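Local coordinates for protein RNA-dependent RNA polymerase (Qualyub virus, PDB 6DX1) that probably removes ubiquitin or ubiquitin-like modifiers from conjugated proteins, acting as the viral OTU cysteine protease of a nairovirus polymerase protein, at residues E105-S108 with K109-L113. Sequence-based numbering, arbitrary orientation.
Sequences EILS and KLLKL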
loop_
_atom_site.group_PDB
_atom_site.type_symbol
_atom_site.label_atom_id
_atom_site.label_comp_id
_atom_site.label_asym_id
_atom_site.label_seq_id
_atom_site.Cartn_x
_atom_site.Cartn_y
_atom_site.Cartn_z
ATOM N N GLU A 105 -3.282 -5.450 -1.170
ATOM C CA GLU A 105 -4.058 -6.609 -0.730
ATOM C C GLU A 105 -3.141 -7.741 -0.292
ATOM O O GLU A 105 -3.317 -8.314 0.792
ATOM C CB GLU A 105 -4.993 -7.098 -1.846
ATOM C CG GLU A 105 -5.768 -8.364 -1.425
ATOM C CD GLU A 105 -6.509 -9.035 -2.573
ATOM O OE1 GLU A 105 -7.350 -9.914 -2.297
ATOM O OE2 GLU A 105 -6.277 -8.672 -3.737
ATOM N N ILE A 106 -2.149 -8.079 -1.127
ATOM C CA ILE A 106 -1.262 -9.202 -0.821
ATOM C C ILE A 106 -0.540 -8.965 0.496
ATOM O O ILE A 106 -0.465 -9.849 1.355
ATOM C CB ILE A 106 -0.253 -9.421 -1.964
ATOM C CG1 ILE A 106 -0.952 -9.915 -3.233
ATOM C CG2 ILE A 106 0.827 -10.414 -1.531
ATOM C CD1 ILE A 106 -0.037 -9.923 -4.458
ATOM N N LEU A 107 0.025 -7.770 0.669
ATOM C CA LEU A 107 0.821 -7.522 1.868
ATOM C C LEU A 107 -0.044 -7.461 3.125
ATOM O O LEU A 107 0.387 -7.906 4.196
ATOM C CB LEU A 107 1.630 -6.235 1.701
ATOM C CG LEU A 107 2.765 -6.425 0.697
ATOM C CD1 LEU A 107 3.224 -5.078 0.170
ATOM C CD2 LEU A 107 3.913 -7.179 1.351
ATOM N N SER A 108 -1.257 -6.901 3.029
ATOM C CA SER A 108 -2.127 -6.881 4.209
ATOM C C SER A 108 -2.399 -8.292 4.717
ATOM O O SER A 108 -2.484 -8.516 5.937
ATOM C CB SER A 108 -3.439 -6.148 3.886
ATOM O OG SER A 108 -4.264 -6.916 3.025
ATOM N N LYS A 109 -2.499 -9.256 3.803
ATOM C CA LYS A 109 -2.827 -10.629 4.166
ATOM C C LYS A 109 -1.596 -11.448 4.528
ATOM O O LYS A 109 -1.680 -12.328 5.394
ATOM C CB LYS A 109 -3.614 -11.283 3.022
ATOM C CG LYS A 109 -4.972 -10.594 2.823
ATOM C CD LYS A 109 -5.732 -11.057 1.584
ATOM C CE LYS A 109 -7.150 -10.476 1.591
ATOM N NZ LYS A 109 -7.910 -10.835 0.342
ATOM N N LEU A 110 -0.452 -11.162 3.902
ATOM C CA LEU A 110 0.793 -11.827 4.272
ATOM C C LEU A 110 1.286 -11.352 5.634
ATOM O O LEU A 110 1.628 -12.164 6.506
ATOM C CB LEU A 110 1.861 -11.565 3.203
ATOM C CG LEU A 110 3.305 -11.909 3.597
ATOM C CD1 LEU A 110 3.512 -13.398 3.745
ATOM C CD2 LEU A 110 4.288 -11.346 2.575
ATOM N N LEU A 111 1.337 -10.040 5.832
ATOM C CA LEU A 111 1.896 -9.471 7.051
ATOM C C LEU A 111 0.887 -9.384 8.184
ATOM O O LEU A 111 1.288 -9.120 9.322
ATOM C CB LEU A 111 2.462 -8.073 6.766
ATOM C CG LEU A 111 3.540 -8.040 5.677
ATOM C CD1 LEU A 111 3.838 -6.605 5.292
ATOM C CD2 LEU A 111 4.816 -8.741 6.159
ATOM N N LYS A 112 -0.402 -9.592 7.894
ATOM C CA LYS A 112 -1.469 -9.520 8.892
ATOM C C LYS A 112 -1.516 -8.142 9.547
ATOM O O LYS A 112 -1.590 -7.998 10.771
ATOM C CB LYS A 112 -1.319 -10.634 9.933
ATOM C CG LYS A 112 -1.311 -12.030 9.324
ATOM C CD LYS A 112 -2.658 -12.366 8.693
ATOM C CE LYS A 112 -2.810 -13.862 8.461
ATOM N NZ LYS A 112 -2.436 -14.292 7.094
ATOM N N LEU A 113 -1.465 -7.106 8.715
ATOM C CA LEU A 113 -1.665 -5.756 9.195
ATOM C C LEU A 113 -2.408 -4.970 8.131
ATOM O O LEU A 113 -2.699 -5.474 7.041
ATOM C CB LEU A 113 -0.346 -5.076 9.559
ATOM C CG LEU A 113 0.827 -5.282 8.608
ATOM C CD1 LEU A 113 0.597 -4.672 7.246
ATOM C CD2 LEU A 113 2.087 -4.708 9.239
#
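Glu105 and Lys109 form an i to i+4 salt bridge near the C-terminal end of helix 101-111 in this viral OTU fold, just before strand 114-120. The anti lone pair of Glu105 OE1 receives Lys109 NZ at 2.9 Å. With chi1 at 177°, Glu105 turns CG away from its own N and runs out straight; the extended Lys109 chain reaches back along the helix to meet its carboxylate. Lys109 NZ has its strongest polar partner in Asp15, a second salt bridge, and also bonds Glu74 O; Gly77 N donates to Glu105 OE1. The backbone oxygen Glu105 O accepts two bonds on one face of its plane, from Lys109 N at 3.3 Å and from Ser108 OG at 2.8 Å. Ile106 O takes the helical bond from Leu110 N at 2.9 Å. Leu107 sits beside Leu111, with Leu107 CD2 4.0 Å from Leu111 CD1. Helix 41-51 meets Leu107 through Phe42 and Val46. Beyond Ser108, Lys112 is the first residue to leave helical geometry, with positive phi (59°), and Leu113 N makes a weak bond back to Ser108 O. Leu113 O approaches Ser108 CA to 3.2 Å in a CA-H...O contact.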